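Local coordinates for protein endonuclease V (Streptomyces avermitilis, PDB 3GOC) that probably repairs deaminated DNA as a magnesium-dependent endonuclease, cutting the second phosphodiester bond 3' to a deoxyinosine and leaving the lesion in the nicked strand, at residues A[54-60]-A[74-80]; A[10-14]-A[81-85]; A[169-174]-A[193-197]; A[107-111]-A[135-139]. All coordinates share one frame; numbering follows the deposited sequence.

Interaction 1 (A[54-60]-A[74-80])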
loop_
_atom_site.group_PDB
_atom_site.type_symbol
_atom_site.label_atom_id
_atom_site.label_comp_id
_atom_site.label_asym_id
_atom_site.label_seq_id
_atom_site.Cartn_x
_atom_site.Cartn_y
_atom_site.Cartn_z
ATOM N N ASP A 54 -0.257 19.396 -33.695
ATOM C CA ASP A 54 -0.996 18.174 -33.387
ATOM C C ASP A 54 -0.079 17.053 -32.915
ATOM O O ASP A 54 -0.027 15.982 -33.520
ATOM C CB ASP A 54 -1.780 17.717 -34.623
ATOM C CG ASP A 54 -3.111 17.076 -34.271
ATOM O OD1 ASP A 54 -3.745 16.482 -35.170
ATOM O OD2 ASP A 54 -3.532 17.175 -33.099
ATOM N N VAL A 55 0.633 17.303 -31.823
ATOM C CA VAL A 55 1.554 16.317 -31.281
ATOM C C VAL A 55 1.272 16.031 -29.808
ATOM O O VAL A 55 0.774 16.891 -29.080
ATOM C CB VAL A 55 3.017 16.800 -31.441
ATOM C CG1 VAL A 55 3.974 15.780 -30.859
ATOM C CG2 VAL A 55 3.323 17.031 -32.916
ATOM N N VAL A 56 1.571 14.807 -29.386
ATOM C CA VAL A 56 1.386 14.402 -28.004
ATOM C C VAL A 56 2.668 13.710 -27.557
ATOM O O VAL A 56 3.299 12.993 -28.332
ATOM C CB VAL A 56 0.147 13.458 -27.840
ATOM C CG1 VAL A 56 0.278 12.234 -28.737
ATOM C CG2 VAL A 56 -0.010 13.055 -26.377
ATOM N N VAL A 57 3.073 13.969 -26.321
ATOM C CA VAL A 57 4.287 13.372 -25.783
ATOM C C VAL A 57 3.941 12.513 -24.584
ATOM O O VAL A 57 3.259 12.961 -23.662
ATOM C CB VAL A 57 5.300 14.456 -25.354
ATOM C CG1 VAL A 57 6.468 13.813 -24.616
ATOM C CG2 VAL A 57 5.809 15.200 -26.585
ATOM N N ALA A 58 4.401 11.269 -24.609
ATOM C CA ALA A 58 4.137 10.342 -23.521
ATOM C C ALA A 58 5.402 10.047 -22.743
ATOM O O ALA A 58 6.504 10.067 -23.296
ATOM C CB ALA A 58 3.565 9.049 -24.067
ATOM N N ALA A 59 5.237 9.795 -21.451
ATOM C CA ALA A 59 6.363 9.456 -20.600
ATOM C C ALA A 59 6.007 8.238 -19.770
ATOM O O ALA A 59 4.858 8.049 -19.374
ATOM C CB ALA A 59 6.716 10.622 -19.678
ATOM N N ALA A 60 7.005 7.397 -19.534
ATOM C CA ALA A 60 6.832 6.216 -18.706
ATOM C C ALA A 60 7.989 6.265 -17.721
ATOM O O ALA A 60 9.148 6.371 -18.120
ATOM C CB ALA A 60 6.905 4.950 -19.549
ATOM N N ALA A 74 11.442 6.756 -19.965
ATOM C CA ALA A 74 11.480 6.892 -21.414
ATOM C C ALA A 74 10.332 7.775 -21.871
ATOM O O ALA A 74 9.311 7.868 -21.198
ATOM C CB ALA A 74 11.375 5.521 -22.073
ATOM N N THR A 75 10.511 8.439 -23.005
ATOM C CA THR A 75 9.462 9.282 -23.559
ATOM C C THR A 75 9.351 9.005 -25.049
ATOM O O THR A 75 10.237 8.396 -25.654
ATOM C CB THR A 75 9.752 10.792 -23.362
ATOM O OG1 THR A 75 10.991 11.131 -23.996
ATOM C CG2 THR A 75 9.815 11.141 -21.889
ATOM N N ALA A 76 8.247 9.447 -25.633
ATOM C CA ALA A 76 8.015 9.278 -27.058
ATOM C C ALA A 76 7.178 10.453 -27.540
ATOM O O ALA A 76 6.360 10.989 -26.794
ATOM C CB ALA A 76 7.282 7.971 -27.325
ATOM N N VAL A 77 7.408 10.859 -28.781
ATOM C CA VAL A 77 6.674 11.962 -29.383
ATOM C C VAL A 77 5.821 11.363 -30.487
ATOM O O VAL A 77 6.318 10.575 -31.290
ATOM C CB VAL A 77 7.633 12.997 -29.996
ATOM C CG1 VAL A 77 6.840 14.087 -30.686
ATOM C CG2 VAL A 77 8.518 13.594 -28.906
ATOM N N GLY A 78 4.540 11.713 -30.528
ATOM C CA GLY A 78 3.690 11.153 -31.562
ATOM C C GLY A 78 2.678 12.107 -32.161
ATOM O O GLY A 78 2.420 13.181 -31.622
ATOM N N GLU A 79 2.123 11.714 -33.301
ATOM C CA GLU A 79 1.094 12.500 -33.962
ATOM C C GLU A 79 -0.211 12.157 -33.249
ATOM O O GLU A 79 -0.494 10.981 -33.011
ATOM C CB GLU A 79 0.978 12.097 -35.434
ATOM C CG GLU A 79 2.155 12.508 -36.304
ATOM C CD GLU A 79 2.057 11.929 -37.704
ATOM O OE1 GLU A 79 0.924 11.830 -38.222
ATOM O OE2 GLU A 79 3.107 11.590 -38.293
ATOM N N VAL A 80 -0.996 13.169 -32.888
ATOM C CA VAL A 80 -2.272 12.906 -32.235
ATOM C C VAL A 80 -3.048 12.035 -33.216
ATOM O O VAL A 80 -3.264 12.409 -34.372
ATOM C CB VAL A 80 -3.010 14.215 -31.923
ATOM C CG1 VAL A 80 -4.413 13.918 -31.413
ATOM C CG2 VAL A 80 -2.224 14.993 -30.879
HETATM O O HOH W 1 -2.429 14.207 -36.294
#

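Interaction 2 (A[10-14]-A[81-85])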
loop_
_atom_site.group_PDB
_atom_site.type_symbol
_atom_site.label_atom_id
_atom_site.label_comp_id
_atom_site.label_asym_id
_atom_site.label_seq_id
_atom_site.Cartn_x
_atom_site.Cartn_y
_atom_site.Cartn_z
ATOM N N TRP A 10 -5.836 2.672 -38.002
ATOM C CA TRP A 10 -6.374 3.216 -36.752
ATOM C C TRP A 10 -7.758 3.811 -37.006
ATOM O O TRP A 10 -8.017 4.348 -38.084
ATOM C CB TRP A 10 -5.433 4.309 -36.228
ATOM C CG TRP A 10 -5.600 4.634 -34.779
ATOM C CD1 TRP A 10 -6.068 5.801 -34.246
ATOM C CD2 TRP A 10 -5.242 3.801 -33.673
ATOM N NE1 TRP A 10 -6.018 5.747 -32.869
ATOM C CE2 TRP A 10 -5.515 4.528 -32.491
ATOM C CE3 TRP A 10 -4.720 2.502 -33.561
ATOM C CZ2 TRP A 10 -5.274 4.012 -31.220
ATOM C CZ3 TRP A 10 -4.480 1.985 -32.289
ATOM C CH2 TRP A 10 -4.761 2.742 -31.136
ATOM N N PRO A 11 -8.671 3.714 -36.025
ATOM C CA PRO A 11 -10.019 4.264 -36.191
ATOM C C PRO A 11 -10.005 5.714 -36.675
ATOM O O PRO A 11 -9.219 6.531 -36.194
ATOM C CB PRO A 11 -10.608 4.152 -34.790
ATOM C CG PRO A 11 -9.992 2.910 -34.273
ATOM C CD PRO A 11 -8.540 3.045 -34.719
ATOM N N ALA A 12 -10.886 6.026 -37.618
ATOM C CA ALA A 12 -10.977 7.372 -38.156
ATOM C C ALA A 12 -12.359 7.979 -37.904
ATOM O O ALA A 12 -12.581 9.154 -38.191
ATOM C CB ALA A 12 -10.670 7.358 -39.647
ATOM N N THR A 13 -13.282 7.180 -37.375
ATOM C CA THR A 13 -14.633 7.655 -37.078
ATOM C C THR A 13 -15.024 7.235 -35.663
ATOM O O THR A 13 -14.442 6.307 -35.099
ATOM C CB THR A 13 -15.679 7.070 -38.051
ATOM O OG1 THR A 13 -15.886 5.682 -37.759
ATOM C CG2 THR A 13 -15.213 7.217 -39.493
ATOM N N GLU A 14 -16.008 7.916 -35.081
ATOM C CA GLU A 14 -16.438 7.571 -33.732
ATOM C C GLU A 14 -17.061 6.181 -33.695
ATOM O O GLU A 14 -16.905 5.452 -32.713
ATOM C CB GLU A 14 -17.441 8.596 -33.198
ATOM C CG GLU A 14 -16.922 10.025 -33.188
ATOM C CD GLU A 14 -17.875 10.989 -32.510
ATOM O OE1 GLU A 14 -17.805 12.200 -32.810
ATOM O OE2 GLU A 14 -18.682 10.543 -31.667
ATOM N N SER A 81 -3.460 10.861 -32.748
ATOM C CA SER A 81 -4.121 9.885 -33.609
ATOM C C SER A 81 -5.642 9.827 -33.693
ATOM O O SER A 81 -6.191 8.894 -34.282
ATOM C CB SER A 81 -3.589 8.494 -33.264
ATOM O OG SER A 81 -3.606 8.288 -31.865
ATOM N N PHE A 82 -6.325 10.811 -33.125
ATOM C CA PHE A 82 -7.779 10.833 -33.181
ATOM C C PHE A 82 -8.264 12.224 -32.798
ATOM O O PHE A 82 -7.613 12.925 -32.026
ATOM C CB PHE A 82 -8.367 9.808 -32.198
ATOM C CG PHE A 82 -9.760 9.359 -32.547
ATOM C CD1 PHE A 82 -9.977 8.492 -33.614
ATOM C CD2 PHE A 82 -10.858 9.818 -31.821
ATOM C CE1 PHE A 82 -11.262 8.092 -33.954
ATOM C CE2 PHE A 82 -12.148 9.423 -32.154
ATOM C CZ PHE A 82 -12.351 8.556 -33.225
ATOM N N PRO A 83 -9.400 12.656 -33.357
ATOM C CA PRO A 83 -9.925 13.980 -33.013
ATOM C C PRO A 83 -10.364 13.978 -31.546
ATOM O O PRO A 83 -10.467 12.919 -30.924
ATOM C CB PRO A 83 -11.101 14.149 -33.976
ATOM C CG PRO A 83 -11.531 12.745 -34.247
ATOM C CD PRO A 83 -10.221 12.015 -34.398
ATOM N N TYR A 84 -10.634 15.157 -30.997
ATOM C CA TYR A 84 -11.046 15.245 -29.606
ATOM C C TYR A 84 -12.518 14.892 -29.475
ATOM O O TYR A 84 -13.386 15.622 -29.953
ATOM C CB TYR A 84 -10.795 16.652 -29.060
ATOM C CG TYR A 84 -11.087 16.781 -27.585
ATOM C CD1 TYR A 84 -12.386 17.007 -27.121
ATOM C CD2 TYR A 84 -10.067 16.647 -26.647
ATOM C CE1 TYR A 84 -12.654 17.098 -25.756
ATOM C CE2 TYR A 84 -10.324 16.732 -25.286
ATOM C CZ TYR A 84 -11.616 16.957 -24.846
ATOM O OH TYR A 84 -11.865 17.029 -23.496
ATOM N N VAL A 85 -12.787 13.753 -28.846
ATOM C CA VAL A 85 -14.152 13.287 -28.633
ATOM C C VAL A 85 -14.243 12.651 -27.254
ATOM O O VAL A 85 -13.642 11.606 -27.007
ATOM C CB VAL A 85 -14.568 12.230 -29.681
ATOM C CG1 VAL A 85 -16.024 11.825 -29.461
ATOM C CG2 VAL A 85 -14.376 12.779 -31.087
HETATM O O HOH W 2 -7.419 8.475 -36.680
#

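Interaction 3 (A[169-174]-A[193-197])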
loop_
_atom_site.group_PDB
_atom_site.type_symbol
_atom_site.label_atom_id
_atom_site.label_comp_id
_atom_site.label_asym_id
_atom_site.label_seq_id
_atom_site.Cartn_x
_atom_site.Cartn_y
_atom_site.Cartn_z
ATOM N N GLU A 169 -20.791 0.443 -9.191
ATOM C CA GLU A 169 -19.463 0.786 -8.708
ATOM C C GLU A 169 -18.464 0.594 -9.842
ATOM O O GLU A 169 -18.406 -0.472 -10.453
ATOM C CB GLU A 169 -19.063 -0.099 -7.529
ATOM C CG GLU A 169 -17.710 0.281 -6.947
ATOM C CD GLU A 169 -17.311 -0.577 -5.770
ATOM O OE1 GLU A 169 -16.769 -1.681 -5.989
ATOM O OE2 GLU A 169 -17.551 -0.148 -4.620
ATOM N N VAL A 170 -17.687 1.638 -10.122
ATOM C CA VAL A 170 -16.682 1.586 -11.176
ATOM C C VAL A 170 -15.288 1.900 -10.634
ATOM O O VAL A 170 -14.324 1.985 -11.393
ATOM C CB VAL A 170 -17.018 2.570 -12.329
ATOM C CG1 VAL A 170 -18.293 2.121 -13.031
ATOM C CG2 VAL A 170 -17.180 3.992 -11.785
ATOM N N GLY A 171 -15.197 2.062 -9.318
ATOM C CA GLY A 171 -13.930 2.357 -8.680
ATOM C C GLY A 171 -14.151 2.799 -7.247
ATOM O O GLY A 171 -15.207 2.542 -6.663
ATOM N N ARG A 172 -13.157 3.462 -6.668
ATOM C CA ARG A 172 -13.289 3.936 -5.298
ATOM C C ARG A 172 -12.648 5.289 -5.078
ATOM O O ARG A 172 -11.622 5.604 -5.679
ATOM C CB ARG A 172 -12.643 2.953 -4.318
ATOM C CG ARG A 172 -13.374 1.645 -4.155
ATOM C CD ARG A 172 -12.574 0.696 -3.289
ATOM N NE ARG A 172 -13.173 -0.633 -3.265
ATOM C CZ ARG A 172 -12.551 -1.721 -2.820
ATOM N NH1 ARG A 172 -13.176 -2.890 -2.839
ATOM N NH2 ARG A 172 -11.304 -1.637 -2.370
ATOM N N ALA A 173 -13.266 6.095 -4.222
ATOM C CA ALA A 173 -12.682 7.373 -3.856
ATOM C C ALA A 173 -11.777 6.909 -2.711
ATOM O O ALA A 173 -12.238 6.246 -1.778
ATOM C CB ALA A 173 -13.749 8.327 -3.349
ATOM N N LEU A 174 -10.490 7.226 -2.795
ATOM C CA LEU A 174 -9.531 6.782 -1.790
ATOM C C LEU A 174 -8.816 7.934 -1.111
ATOM O O LEU A 174 -8.252 8.800 -1.778
ATOM C CB LEU A 174 -8.489 5.877 -2.452
ATOM C CG LEU A 174 -7.380 5.318 -1.559
ATOM C CD1 LEU A 174 -7.974 4.315 -0.578
ATOM C CD2 LEU A 174 -6.319 4.642 -2.426
ATOM N N LEU A 193 -9.797 -4.187 -7.154
ATOM C CA LEU A 193 -9.876 -2.911 -6.452
ATOM C C LEU A 193 -9.075 -2.839 -5.168
ATOM O O LEU A 193 -8.465 -1.810 -4.888
ATOM C CB LEU A 193 -11.334 -2.525 -6.181
ATOM C CG LEU A 193 -12.015 -1.703 -7.276
ATOM C CD1 LEU A 193 -13.432 -1.365 -6.837
ATOM C CD2 LEU A 193 -11.226 -0.419 -7.538
ATOM N N ASP A 194 -9.068 -3.916 -4.385
ATOM C CA ASP A 194 -8.303 -3.910 -3.146
ATOM C C ASP A 194 -6.825 -3.688 -3.451
ATOM O O ASP A 194 -6.163 -2.891 -2.786
ATOM C CB ASP A 194 -8.489 -5.228 -2.386
ATOM C CG ASP A 194 -9.748 -5.241 -1.547
ATOM O OD1 ASP A 194 -10.465 -4.218 -1.522
ATOM O OD2 ASP A 194 -10.026 -6.277 -0.899
ATOM N N HIS A 195 -6.310 -4.381 -4.465
ATOM C CA HIS A 195 -4.906 -4.224 -4.824
ATOM C C HIS A 195 -4.636 -2.864 -5.450
ATOM O O HIS A 195 -3.571 -2.283 -5.242
ATOM C CB HIS A 195 -4.444 -5.333 -5.775
ATOM C CG HIS A 195 -4.146 -6.629 -5.091
ATOM N ND1 HIS A 195 -5.135 -7.446 -4.583
ATOM C CD2 HIS A 195 -2.971 -7.241 -4.806
ATOM C CE1 HIS A 195 -4.582 -8.503 -4.016
ATOM N NE2 HIS A 195 -3.270 -8.404 -4.136
ATOM N N ALA A 196 -5.592 -2.359 -6.223
ATOM C CA ALA A 196 -5.419 -1.046 -6.834
ATOM C C ALA A 196 -5.280 -0.008 -5.719
ATOM O O ALA A 196 -4.450 0.895 -5.795
ATOM C CB ALA A 196 -6.611 -0.705 -7.727
ATOM N N CYS A 197 -6.106 -0.134 -4.685
ATOM C CA CYS A 197 -6.040 0.789 -3.561
ATOM C C CYS A 197 -4.726 0.634 -2.806
ATOM O O CYS A 197 -4.107 1.625 -2.413
ATOM C CB CYS A 197 -7.203 0.549 -2.606
ATOM S SG CYS A 197 -8.766 1.166 -3.232
#

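Interaction 4 (A[107-111]-A[135-139])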
loop_
_atom_site.group_PDB
_atom_site.type_symbol
_atom_site.label_atom_id
_atom_site.label_comp_id
_atom_site.label_asym_id
_atom_site.label_seq_id
_atom_site.Cartn_x
_atom_site.Cartn_y
_atom_site.Cartn_z
ATOM N N PRO A 107 10.751 -4.259 -18.046
ATOM C CA PRO A 107 9.290 -4.376 -18.030
ATOM C C PRO A 107 8.752 -3.364 -17.021
ATOM O O PRO A 107 9.427 -3.030 -16.047
ATOM C CB PRO A 107 9.067 -5.813 -17.584
ATOM C CG PRO A 107 10.271 -6.526 -18.122
ATOM C CD PRO A 107 11.383 -5.563 -17.777
ATOM N N PRO A 108 7.523 -2.870 -17.234
ATOM C CA PRO A 108 6.959 -1.885 -16.306
ATOM C C PRO A 108 6.387 -2.425 -15.003
ATOM O O PRO A 108 6.244 -1.682 -14.033
ATOM C CB PRO A 108 5.897 -1.198 -17.153
ATOM C CG PRO A 108 5.383 -2.318 -18.000
ATOM C CD PRO A 108 6.647 -3.067 -18.403
ATOM N N GLY A 109 6.085 -3.717 -14.974
ATOM C CA GLY A 109 5.495 -4.299 -13.782
ATOM C C GLY A 109 4.023 -3.927 -13.796
ATOM O O GLY A 109 3.274 -4.384 -14.660
ATOM N N LEU A 110 3.604 -3.103 -12.841
ATOM C CA LEU A 110 2.218 -2.641 -12.772
ATOM C C LEU A 110 2.197 -1.210 -13.308
ATOM O O LEU A 110 2.973 -0.370 -12.856
ATOM C CB LEU A 110 1.736 -2.668 -11.319
ATOM C CG LEU A 110 0.326 -2.179 -10.971
ATOM C CD1 LEU A 110 0.297 -0.680 -10.919
ATOM C CD2 LEU A 110 -0.670 -2.722 -11.962
ATOM N N ILE A 111 1.321 -0.933 -14.272
ATOM C CA ILE A 111 1.240 0.409 -14.847
ATOM C C ILE A 111 0.137 1.220 -14.181
ATOM O O ILE A 111 -1.002 0.768 -14.073
ATOM C CB ILE A 111 0.963 0.378 -16.373
ATOM C CG1 ILE A 111 2.089 -0.361 -17.107
ATOM C CG2 ILE A 111 0.843 1.804 -16.906
ATOM C CD1 ILE A 111 2.049 -1.855 -16.932
ATOM N N GLY A 135 -1.212 -6.417 -22.315
ATOM C CA GLY A 135 -1.374 -7.668 -21.601
ATOM C C GLY A 135 -0.870 -7.534 -20.173
ATOM O O GLY A 135 -0.822 -8.515 -19.436
ATOM N N LEU A 136 -0.523 -6.315 -19.768
ATOM C CA LEU A 136 0.018 -6.075 -18.432
ATOM C C LEU A 136 -0.979 -5.530 -17.419
ATOM O O LEU A 136 -2.003 -4.957 -17.782
ATOM C CB LEU A 136 1.196 -5.102 -18.533
ATOM C CG LEU A 136 2.307 -5.530 -19.503
ATOM C CD1 LEU A 136 3.278 -4.377 -19.702
ATOM C CD2 LEU A 136 3.027 -6.767 -18.970
ATOM N N PRO A 137 -0.692 -5.718 -16.122
ATOM C CA PRO A 137 -1.555 -5.237 -15.042
ATOM C C PRO A 137 -1.552 -3.714 -15.074
ATOM O O PRO A 137 -0.492 -3.091 -15.151
ATOM C CB PRO A 137 -0.864 -5.761 -13.787
ATOM C CG PRO A 137 -0.154 -6.975 -14.265
ATOM C CD PRO A 137 0.407 -6.533 -15.580
ATOM N N THR A 138 -2.735 -3.118 -15.014
ATOM C CA THR A 138 -2.838 -1.664 -15.034
ATOM C C THR A 138 -3.964 -1.170 -14.142
ATOM O O THR A 138 -4.948 -1.874 -13.910
ATOM C CB THR A 138 -3.159 -1.127 -16.441
ATOM O OG1 THR A 138 -4.499 -1.499 -16.787
ATOM C CG2 THR A 138 -2.200 -1.682 -17.470
ATOM N N ILE A 139 -3.810 0.049 -13.642
ATOM C CA ILE A 139 -4.844 0.680 -12.835
ATOM C C ILE A 139 -4.843 2.146 -13.201
ATOM O O ILE A 139 -3.910 2.647 -13.836
ATOM C CB ILE A 139 -4.604 0.582 -11.302
ATOM C CG1 ILE A 139 -3.357 1.368 -10.902
ATOM C CG2 ILE A 139 -4.510 -0.875 -10.884
ATOM C CD1 ILE A 139 -3.183 1.485 -9.395
#

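Interaction 1 (A[54-60]-A[74-80])
Val55 and Val77 each turn CG1 anti to the backbone N, with chi1 179° and 177°. Val55 CG1 lies 3.3 Å from Val77 CG1. That is tighter than usual carbon contact. The other branch of Val77 serves the next valine, and Val77 CG2 rests 3.9 Å from Val57 CG2. Val77 thus touches both Val55 and Val57. Further along the face that Val57 and Val77 share, Ala59 CB touches Thr75 CG2.

The backbones pair as two antiparallel strands of a beta hairpin. Val56 with Gly78, Ala58 with Ala76 and Ala60 with Ala74 are hydrogen-bonded pairs, each joined by two bonds. Val56 N reaches Gly78 O at 2.9 Å, and Gly78 N returns to Val56 O at 2.8 Å. Beyond the strands, Val80 N gives a nearly straight bond (176°) to Asp54 O at 3.0 Å. The Asp54 and Val80 side chains cross at about a right angle, and Asp54 OD2 lies 3.2 Å from Val80 CB. A water donates to both Asp54 OD1 and Val80 O and ties the loop ends together.

Strand 41-49 pairs with the other edge of strand 55-64, through Ala48 and the magnesium ligand Asp46. Helix 211-228 packs on the face of Val57, Ala59 and Thr75. Helix 94-102 packs on the face of Val56, Ala58, Ala60 and Ala76.

Interaction 2 (A[10-14]-A[81-85])
Van der Waals contact between Phe82 and the chain of Pro11 to Glu14 makes up much of this junction. The Phe82 ring turns its edge to that chain. Phe82 CD1 lies 3.3 Å from Pro11 O, and Phe82 CZ lies 3.6 Å from Thr13 O. Both carbonyl oxygens sit near the ring plane. The chi1 of -157° sets CG roughly anti to the backbone N and swings the ring toward segment 10-14. Pro11 CB adds an apolar touch at 4.1 Å from Phe82 CE1. Further on, the methyls of Val85 rest against the Glu14 carboxyl group, with Val85 CG1 3.7 Å from Glu14 CD.

Polar links across the contact run through water. One water donates to Pro11 O and to Ser81 O, each at 2.7 Å, and so bridges the two backbones. It lies in the plane of the Trp10 ring, at its edge. Trp10 CD1 is 3.1 Å from Ser81 O, also at the ring edge. Trp10 NE1 and Ser81 OG both bond to Phe91 O, beyond the two segments.

The 81-85 loop also carries Tyr84, which does not touch 10-14 and is predicted to meet target DNA. Segment 10-14 leads into helix 14-24, where Thr13 is the N-cap and its OG1 bonds to Glu16 N. Pro11 and Phe82 both pack on Ala17 of that helix. Trp10 and Ser81 touch Pro95 of helix 94-102.

Interaction 3 (A[169-174]-A[193-197])
Asp194 OD1 takes two hydrogen bonds from the guanidinium of Arg172, and together they form a salt bridge. Arg172 NH2 gives the shorter one, 2.8 Å to Asp194 OD1 with an angle of 163°, nearly along the C-O axis. Arg172 NH1 reaches the same Asp194 OD1 at 3.3 Å, a longer and more bent bond. The oxygen lies in the guanidinium plane, but the carboxylate is turned 53° from it. The arginine chain is extended from CG to NE and carries the charge from the strand to the helix. Leu193 CB sits over the centre of one face of the Arg172 guanidinium, 3.7 Å above its plane.

The contact lays the first turn of helix 193-202 against strand 168-174, with the two short axes 30° apart. Val170 and Gly171 both face Leu163 in a classic beta bulge, just before Arg172. Leu193 CD2 lies 4.0 Å from Gly171 CA.

Cys197 follows one turn after Leu193 on the helix. Cys197 SG is 3.8 Å from Arg172 CD. Cys197 CB packs against Leu174 CD2 at 4.2 Å, and Leu174 also touches Thr200 and Leu201. On the polar side, Asp194 packs on Arg27 of the second subunit.

Interaction 4 (A[107-111]-A[135-139])
Leu110 and Ile111 pack closely against Pro137 and Thr138, where two parallel strands begin. Ile111 N bonds to Pro137 O at 3.0 Å with an angle of 177°, and Ile139 N bonds to Ile111 O at 2.9 Å. These bonds flank the parallel bridge of Ile111 with Thr138. Leu110 CD2 presses on Pro137 O at 3.2 Å and on Pro137 CB at 3.6 Å. Ile111 CB meets Thr138 CG2 on the same face of the sheet. The CG1 branch of Ile111 stands anti to the carbonyl carbon (chi1 -60°), and Ile111 CD1 rests 3.7 Å from Leu136 CB.

Toward the loops the contact thins out. Gly109 and Leu136 are partly exposed there, and Gly109 comes no nearer than 3.7 Å, from Gly109 O to Pro137 CD. One tight spot remains, where Pro108 CG lies 3.4 Å from Leu136 CD1, the two side chains crossing at about a right angle.

The segments open the two strands of a beta-alpha-beta unit whose crossover is helix 126-134. Thr138 OG1 bonds back to Ala127 O of that helix. Strand 41-49 flanks strand 110-114 through Thr43, and strand 183-189 pairs with strand 138-142 through His189. Helix 193-202 packs on Ile139.

How the interactions relate
Interactions 1, 3 and 4 all reach one mixed sheet, in keeping with the RNase H clan. Interaction 1 is at one edge, interaction 4 is central, and interaction 3 lies beyond it. The centres of interactions 1 and 3 are about 28 Å apart, on opposite sides of the chain's centre. Interactions 3 and 4 touch, with Ala196 CB 3.8 Å from Ile139 CG2. Segment 81-85 directly follows 74-80, and interaction 1 is nested in the loop that interaction 2 closes. Two magnesium ions are bound, one by Asp46 and Asp114, the other by Asp46 and Asp217. The side chain of Ala59 is about 9 Å from a magnesium ion, and that of Ile111 about 13 Å.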